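Probable 3-hydroxyisobutyrate dehydrogenase (Pseudomonas aeruginosa, PDB 3OBB) oxidises L-serine and methyl-L-serine with NAD(+) as a tetrameric dehydrogenase possibly involved in serine catabolism, with low activity toward beta-hydroxyisobutyrate. Local coordinates at residues 98-103 against 250-255; 119-124 against 137-142. One frame throughout, in Å; residues are numbered along the deposited sequence.

In the fold
Interaction 2 lies inside the nucleotide-binding domain, joining two strands of its sheet. Interaction 1 reaches from that domain to helix 243-260 of the helical domain, across the cleft where NAD(+) and substrate meet in this family. Their centres are 14 Å apart, and they touch where T98 OG1 packs on P122 CB at 4.0 Å. The active-site lysine K173 adjoins both: between nearest side-chain atoms it is about 3 Å from T98 and about 4 Å from P122. A bound HEPES buffer molecule marks the same region, its nearest atoms about 4 Å from the side chain of S124 and about 6 Å from that of T98.

Interaction 1: 98-103 against 250-255; sequences TIAPTS and LGLAQE
T98 OG1 is hydrogen-bonded to NZ of the active-site lysine K173, while the other branch of the same threonine, CG2, meets L252 CD1 at 3.6 Å. The contact spans the interdomain cleft of a 3-hydroxyisobutyrate dehydrogenase-type fold: 98-100 is the loop leading into helix 101-112 of the Rossmann-type domain, and L252 lies on helix 243-260 of the helical domain. In T98, OG1 stands beside the backbone N (chi1 -63°), which puts CG2 anti to that N and against L252. T98 itself binds NAD(+); its hydroxyl is used for the lysine, its methyl for packing. L252 forks against the loop, its two methyls touching successive residues. CD1 lies against T98 and comes within 3.8 Å of I99 C; CD2 sits 3.7 Å from A100 N and 4.1 Å from A100 CB. The same A100 N is hydrogen-bonded to S70 OG, and L252 also packs on S70, which ties the loop to helix 70-78. A100 is the N-cap residue of helix 101-112. One turn beyond L252, E255, exposed to solvent, reaches out in an extended chain and brings OE2 to 3.4 Å from the methyl CB of A100.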
# COMPACT_ATOMS: atom_id res chain seq x y z
N THR A 98 -1.03 -12.72 -24.01
CA THR A 98 -1.67 -12.06 -22.90
C THR A 98 -1.77 -10.59 -23.21
O THR A 98 -0.75 -9.89 -23.36
CB THR A 98 -0.89 -12.30 -21.58
OG1 THR A 98 -0.91 -13.71 -21.30
CG2 THR A 98 -1.55 -11.55 -20.43
N ILE A 99 -3.02 -10.13 -23.32
CA ILE A 99 -3.31 -8.76 -23.70
C ILE A 99 -4.50 -8.30 -22.87
O ILE A 99 -5.22 -9.12 -22.32
CB ILE A 99 -3.61 -8.65 -25.22
CG1 ILE A 99 -4.92 -9.38 -25.59
CG2 ILE A 99 -2.43 -9.20 -26.03
CD1 ILE A 99 -5.31 -9.28 -27.09
N ALA A 100 -4.70 -6.99 -22.78
CA ALA A 100 -5.82 -6.45 -22.03
C ALA A 100 -7.15 -7.02 -22.56
O ALA A 100 -7.34 -7.16 -23.77
CB ALA A 100 -5.81 -4.93 -22.08
N PRO A 101 -8.04 -7.45 -21.64
CA PRO A 101 -9.36 -7.92 -22.01
C PRO A 101 -10.10 -7.00 -22.98
O PRO A 101 -10.73 -7.51 -23.90
CB PRO A 101 -10.08 -7.97 -20.66
CG PRO A 101 -9.03 -8.36 -19.73
CD PRO A 101 -7.81 -7.61 -20.19
N THR A 102 -10.04 -5.69 -22.77
CA THR A 102 -10.70 -4.72 -23.65
C THR A 102 -10.18 -4.97 -25.06
O THR A 102 -10.96 -5.20 -25.98
CB THR A 102 -10.46 -3.24 -23.23
OG1 THR A 102 -11.07 -3.00 -21.96
CG2 THR A 102 -11.08 -2.28 -24.23
N SER A 103 -8.86 -4.96 -25.20
CA SER A 103 -8.22 -5.25 -26.48
C SER A 103 -8.63 -6.60 -27.11
O SER A 103 -8.85 -6.66 -28.32
CB SER A 103 -6.71 -5.11 -26.36
OG SER A 103 -6.07 -5.74 -27.44
N LEU A 250 0.70 -7.32 -14.45
CA LEU A 250 0.09 -6.52 -13.40
C LEU A 250 -0.48 -5.26 -14.04
O LEU A 250 -1.52 -4.78 -13.65
CB LEU A 250 1.16 -6.15 -12.37
CG LEU A 250 1.32 -6.81 -10.99
CD1 LEU A 250 0.18 -7.74 -10.48
CD2 LEU A 250 2.70 -7.32 -10.73
N GLY A 251 0.21 -4.74 -15.04
CA GLY A 251 -0.23 -3.50 -15.72
C GLY A 251 -1.55 -3.71 -16.45
O GLY A 251 -2.44 -2.87 -16.36
N LEU A 252 -1.68 -4.84 -17.14
CA LEU A 252 -2.94 -5.24 -17.77
C LEU A 252 -4.09 -5.42 -16.76
O LEU A 252 -5.25 -5.06 -17.05
CB LEU A 252 -2.77 -6.55 -18.54
CG LEU A 252 -1.77 -6.58 -19.70
CD1 LEU A 252 -1.71 -7.97 -20.34
CD2 LEU A 252 -2.01 -5.49 -20.77
N ALA A 253 -3.76 -5.97 -15.60
CA ALA A 253 -4.74 -6.13 -14.54
C ALA A 253 -5.28 -4.74 -14.07
O ALA A 253 -6.49 -4.58 -13.87
CB ALA A 253 -4.16 -6.95 -13.39
N GLN A 254 -4.39 -3.74 -13.97
CA GLN A 254 -4.81 -2.37 -13.67
C GLN A 254 -5.78 -1.80 -14.69
O GLN A 254 -6.68 -1.02 -14.35
CB GLN A 254 -3.60 -1.44 -13.60
CG GLN A 254 -2.66 -1.77 -12.52
CD GLN A 254 -3.34 -1.71 -11.17
OE1 GLN A 254 -3.44 -2.73 -10.50
NE2 GLN A 254 -3.85 -0.53 -10.80
N GLU A 255 -5.57 -2.16 -15.95
CA GLU A 255 -6.40 -1.65 -17.03
C GLU A 255 -7.79 -2.23 -16.90
O GLU A 255 -8.78 -1.51 -17.07
CB GLU A 255 -5.80 -1.98 -18.37
CG GLU A 255 -4.43 -1.35 -18.55
CD GLU A 255 -4.00 -1.29 -20.01
OE1 GLU A 255 -3.22 -0.37 -20.32
OE2 GLU A 255 -4.43 -2.13 -20.84

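Interaction 2: 119-124 against 137-142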
# COMPACT_ATOMS: atom_id res chain seq x y z
N LEU A 119 -11.06 -17.49 -30.44
CA LEU A 119 -10.94 -17.65 -29.00
C LEU A 119 -9.78 -16.80 -28.49
O LEU A 119 -8.75 -16.68 -29.17
CB LEU A 119 -10.68 -19.12 -28.65
CG LEU A 119 -11.71 -20.16 -29.04
CD1 LEU A 119 -11.17 -21.54 -28.70
CD2 LEU A 119 -13.07 -19.89 -28.36
N ASP A 120 -9.94 -16.20 -27.32
CA ASP A 120 -8.78 -15.74 -26.56
C ASP A 120 -8.41 -16.88 -25.60
O ASP A 120 -9.23 -17.35 -24.82
CB ASP A 120 -9.01 -14.38 -25.85
CG ASP A 120 -10.24 -14.36 -24.92
OD1 ASP A 120 -11.40 -14.27 -25.39
OD2 ASP A 120 -10.05 -14.39 -23.70
N ALA A 121 -7.18 -17.35 -25.70
CA ALA A 121 -6.77 -18.49 -24.93
C ALA A 121 -5.33 -18.30 -24.40
O ALA A 121 -4.41 -19.07 -24.77
CB ALA A 121 -6.90 -19.77 -25.75
N PRO A 122 -5.14 -17.27 -23.56
CA PRO A 122 -3.88 -17.00 -22.90
C PRO A 122 -3.52 -18.16 -22.04
O PRO A 122 -4.38 -18.96 -21.60
CB PRO A 122 -4.20 -15.82 -21.99
CG PRO A 122 -5.72 -15.93 -21.80
CD PRO A 122 -6.15 -16.28 -23.16
N VAL A 123 -2.24 -18.22 -21.74
CA VAL A 123 -1.69 -19.44 -21.28
C VAL A 123 -0.96 -19.19 -19.96
O VAL A 123 -0.51 -18.06 -19.67
CB VAL A 123 -0.85 -20.02 -22.46
CG1 VAL A 123 0.56 -19.57 -22.41
CG2 VAL A 123 -1.00 -21.50 -22.53
N SER A 124 -0.90 -20.24 -19.13
CA SER A 124 -0.27 -20.15 -17.82
C SER A 124 0.56 -21.43 -17.62
O SER A 124 0.16 -22.51 -18.04
CB SER A 124 -1.39 -19.97 -16.78
OG SER A 124 -0.97 -20.19 -15.47
N PHE A 137 -4.76 -23.49 -20.44
CA PHE A 137 -5.35 -22.49 -21.27
C PHE A 137 -6.53 -21.94 -20.56
O PHE A 137 -7.29 -22.69 -19.94
CB PHE A 137 -5.76 -23.09 -22.61
CG PHE A 137 -4.61 -23.44 -23.49
CD1 PHE A 137 -4.00 -24.70 -23.40
CD2 PHE A 137 -4.11 -22.52 -24.42
CE1 PHE A 137 -2.95 -25.05 -24.23
CE2 PHE A 137 -3.05 -22.85 -25.26
CZ PHE A 137 -2.46 -24.13 -25.17
N MSE A 138 -6.71 -20.63 -20.67
CA MSE A 138 -7.88 -19.95 -20.12
C MSE A 138 -8.61 -19.27 -21.27
O MSE A 138 -8.10 -18.34 -21.90
CB MSE A 138 -7.47 -18.94 -19.06
CG MSE A 138 -6.72 -19.59 -17.92
SE MSE A 138 -6.00 -18.27 -16.70
CE MSE A 138 -5.07 -19.44 -15.46
N VAL A 139 -9.80 -19.77 -21.56
CA VAL A 139 -10.39 -19.57 -22.88
C VAL A 139 -11.67 -18.76 -22.80
O VAL A 139 -12.59 -19.13 -22.08
CB VAL A 139 -10.67 -20.95 -23.51
CG1 VAL A 139 -11.38 -20.82 -24.84
CG2 VAL A 139 -9.37 -21.72 -23.65
N GLY A 140 -11.72 -17.66 -23.54
CA GLY A 140 -12.97 -16.93 -23.76
C GLY A 140 -13.47 -17.11 -25.18
O GLY A 140 -12.66 -17.22 -26.11
N GLY A 141 -14.79 -17.15 -25.35
CA GLY A 141 -15.42 -17.35 -26.66
C GLY A 141 -16.55 -18.36 -26.68
O GLY A 141 -16.94 -18.88 -25.64
N ASP A 142 -17.06 -18.65 -27.88
CA ASP A 142 -18.18 -19.57 -28.08
C ASP A 142 -17.77 -21.00 -27.80
O ASP A 142 -16.68 -21.43 -28.21
CB ASP A 142 -18.74 -19.46 -29.51
CG ASP A 142 -19.28 -18.08 -29.83
OD1 ASP A 142 -19.55 -17.79 -31.02
OD2 ASP A 142 -19.45 -17.27 -28.90
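V123 lies alongside F137, both side chains pointing the same way, and lays its methyl CG2 over one face of the phenyl ring. This CH-pi contact puts CG2 3.9 Å from the ring centroid and 19° off the normal. The backbone oxygen A121 O meets the ring differently, at its edge near CD2, and the ring of F153 is inclined to it by about 45°. Further along the side of the sheet that carries V123 and F137, A121 CB abuts V139 CG2 at 3.8 Å, and L119 CD1 slants across to V139 CG1.

The other side of the strand pair carries D120, P122, S124 and the selenoether chain of M138, a selenomethionine. Of that side chain only CB comes near P122 CG; the chain then extends beyond CG to bring CE to 3.9 Å from S124 CB. I207 and S212 of a neighbouring subunit pack here against M138 and S124. Strands 117-124 and 135-140 form the one antiparallel step in the otherwise parallel sheet of this Rossmann-type domain. D120 and G140 are a hydrogen-bonded pair, G140 N to D120 O spanning 2.8 Å, and M138 N reaches P122 O at 3.0 Å, nearly head-on to the carbonyl. P122 has no N-H to return, so M138 O instead faces P122 CD at 3.1 Å and the CA-H of A121. V123 O accepts a hydrogen bond from K173 NZ.

D120 CG sits between the backbone N and carbonyl carbon (chi1 55°), which stands the carboxylate over G140, where there is no side chain to oppose it. H108 NE2 and G167 N hold OD1; Q170 N, and more weakly G169 N, hold OD2. The start of helix 168-196 would favour a negative charge at this buried carboxylate, whose OD1 is 3.5 Å from G140 CA.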